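Putative phosphatase/phosphodiesterase MPN_349 (Mycoplasma pneumoniae M129, PDB 1T71) probably hydrolyses phosphate esters, perhaps 2',3'-cyclic nucleotides, as an iron-dependent metallophosphoesterase of the YmdB-like family. Local coordinates at residues Ile154-Ala159 against Phe180-His185. Numbering follows the deposited sequence.
Sequences IVDFHA and FGTHTH. With FE (Fe (III) ion), chain C.
His183 lays its CB over the centre of the His158 ring, a CH-pi contact with CB 3.4 Å from the ring centroid, while the two imidazoles form an offset edge-to-face pair, the edge of His183 toward that face and the planes at 69°. They stand where parallel strands 152-158 and 178-182 of a beta-alpha-beta unit, connected by helix 162-172, run out into the di-iron centre of this calcineurin-like metallophosphoesterase fold. With CG anti to its backbone N (chi1 178°), His183 reaches the metal, and ND1 binds the iron at 2.2 Å; Glu43 and Asn71 also bind it. Histidine suits this place, offering a nitrogen ligand and a CB that packs. His158 is an iron ligand too, but its modelled ring turns CE1 to the metal and NE2 to Asp12, an orientation that is doubtful. Behind the metals, Phe180 N bonds to Val155 O (2.9 Å) and Phe157 N to Phe180 O (2.9 Å). Gly181 CA makes a CA-H...O contact with Phe157 O. The apolar phenyl of Phe157 stacks on Phe168 of the helix, whereas the buried Asp156 OD1 is satisfied by hydrogen bonds with Asn41 ND2 and Thr68 OG1. Thr182 N reaches Phe157 O at 3.1 Å, approaching 39° out of the carbonyl plane.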
loop_
_atom_site.group_PDB
_atom_site.type_symbol
_atom_site.label_atom_id
_atom_site.label_comp_id
_atom_site.label_asym_id
_atom_site.label_seq_id
_atom_site.Cartn_x
_atom_site.Cartn_y
_atom_site.Cartn_z
ATOM N N ILE A 154 6.854 -8.809 6.605
ATOM C CA ILE A 154 5.666 -8.228 5.984
ATOM C C ILE A 154 6.022 -7.704 4.597
ATOM O O ILE A 154 6.917 -6.871 4.451
ATOM C CB ILE A 154 5.113 -7.075 6.858
ATOM C CG1 ILE A 154 4.633 -7.641 8.201
ATOM C CG2 ILE A 154 3.978 -6.355 6.142
ATOM C CD1 ILE A 154 4.218 -6.582 9.211
ATOM N N VAL A 155 5.322 -8.190 3.578
ATOM C CA VAL A 155 5.605 -7.771 2.208
ATOM C C VAL A 155 4.465 -7.056 1.486
ATOM O O VAL A 155 3.338 -7.551 1.430
ATOM C CB VAL A 155 6.014 -8.979 1.334
ATOM C CG1 VAL A 155 6.297 -8.520 -0.093
ATOM C CG2 VAL A 155 7.229 -9.671 1.930
ATOM N N ASP A 156 4.774 -5.887 0.935
ATOM C CA ASP A 156 3.806 -5.116 0.162
ATOM C C ASP A 156 4.261 -5.263 -1.291
ATOM O O ASP A 156 5.255 -4.655 -1.699
ATOM C CB ASP A 156 3.819 -3.636 0.577
ATOM C CG ASP A 156 2.957 -2.759 -0.335
ATOM O OD1 ASP A 156 2.737 -1.564 -0.022
ATOM O OD2 ASP A 156 2.502 -3.264 -1.380
ATOM N N PHE A 157 3.547 -6.090 -2.055
ATOM C CA PHE A 157 3.880 -6.334 -3.460
ATOM C C PHE A 157 3.029 -5.413 -4.323
ATOM O O PHE A 157 1.837 -5.649 -4.518
ATOM C CB PHE A 157 3.603 -7.798 -3.824
ATOM C CG PHE A 157 4.166 -8.223 -5.159
ATOM C CD1 PHE A 157 3.494 -9.161 -5.942
ATOM C CD2 PHE A 157 5.363 -7.691 -5.635
ATOM C CE1 PHE A 157 4.005 -9.559 -7.185
ATOM C CE2 PHE A 157 5.884 -8.080 -6.875
ATOM C CZ PHE A 157 5.204 -9.015 -7.652
ATOM N N HIS A 158 3.652 -4.358 -4.831
ATOM C CA HIS A 158 2.965 -3.374 -5.654
ATOM C C HIS A 158 2.971 -3.849 -7.102
ATOM O O HIS A 158 3.917 -3.581 -7.846
ATOM C CB HIS A 158 3.679 -2.023 -5.524
ATOM C CG HIS A 158 2.777 -0.847 -5.697
ATOM N ND1 HIS A 158 2.839 -0.019 -6.797
ATOM C CD2 HIS A 158 1.773 -0.372 -4.922
ATOM C CE1 HIS A 158 1.913 0.916 -6.689
ATOM N NE2 HIS A 158 1.252 0.725 -5.562
ATOM N N ALA A 159 1.911 -4.550 -7.496
ATOM C CA ALA A 159 1.819 -5.100 -8.847
ATOM C C ALA A 159 0.461 -4.878 -9.495
ATOM O O ALA A 159 -0.543 -4.633 -8.812
ATOM C CB ALA A 159 2.148 -6.587 -8.821
ATOM N N PHE A 180 0.823 -8.853 0.865
ATOM C CA PHE A 180 -0.298 -7.966 0.552
ATOM C C PHE A 180 -0.070 -7.245 -0.768
ATOM O O PHE A 180 0.929 -6.540 -0.933
ATOM C CB PHE A 180 -0.503 -6.911 1.649
ATOM C CG PHE A 180 -0.923 -7.470 2.985
ATOM C CD1 PHE A 180 -1.656 -8.652 3.073
ATOM C CD2 PHE A 180 -0.635 -6.774 4.158
ATOM C CE1 PHE A 180 -2.098 -9.131 4.309
ATOM C CE2 PHE A 180 -1.073 -7.245 5.401
ATOM C CZ PHE A 180 -1.805 -8.423 5.474
ATOM N N GLY A 181 -0.989 -7.428 -1.711
ATOM C CA GLY A 181 -0.866 -6.756 -2.990
ATOM C C GLY A 181 -1.474 -5.358 -2.941
ATOM O O GLY A 181 -2.434 -5.115 -2.207
ATOM N N THR A 182 -0.902 -4.436 -3.707
ATOM C CA THR A 182 -1.383 -3.055 -3.790
ATOM C C THR A 182 -1.187 -2.575 -5.227
ATOM O O THR A 182 -0.593 -3.292 -6.037
ATOM C CB THR A 182 -0.596 -2.104 -2.841
ATOM O OG1 THR A 182 0.817 -2.254 -3.057
ATOM C CG2 THR A 182 -0.920 -2.406 -1.385
ATOM N N HIS A 183 -1.712 -1.384 -5.533
ATOM C CA HIS A 183 -1.593 -0.740 -6.852
ATOM C C HIS A 183 -2.854 -0.658 -7.715
ATOM O O HIS A 183 -2.988 0.290 -8.485
ATOM C CB HIS A 183 -0.454 -1.372 -7.680
ATOM C CG HIS A 183 -0.297 -0.791 -9.055
ATOM N ND1 HIS A 183 0.196 0.477 -9.282
ATOM C CD2 HIS A 183 -0.575 -1.308 -10.277
ATOM C CE1 HIS A 183 0.213 0.719 -10.582
ATOM N NE2 HIS A 183 -0.252 -0.348 -11.208
ATOM N N THR A 184 -3.786 -1.609 -7.598
ATOM C CA THR A 184 -4.992 -1.481 -8.462
ATOM C C THR A 184 -6.101 -0.584 -7.891
ATOM O O THR A 184 -7.062 -0.266 -8.594
ATOM C CB THR A 184 -5.579 -2.893 -8.798
ATOM O OG1 THR A 184 -6.090 -3.511 -7.612
ATOM C CG2 THR A 184 -4.493 -3.788 -9.408
ATOM N N HIS A 185 -5.972 -0.177 -6.631
ATOM C CA HIS A 185 -6.955 0.715 -5.997
ATOM C C HIS A 185 -8.358 0.142 -5.801
ATOM O O HIS A 185 -9.319 0.895 -5.624
ATOM C CB HIS A 185 -7.091 2.010 -6.801
ATOM C CG HIS A 185 -5.892 2.903 -6.738
ATOM N ND1 HIS A 185 -4.674 2.488 -6.243
ATOM C CD2 HIS A 185 -5.719 4.189 -7.130
ATOM C CE1 HIS A 185 -3.809 3.480 -6.328
ATOM N NE2 HIS A 185 -4.415 4.523 -6.864
HETATM FE FE FE C . 0.654 2.273 -8.087
#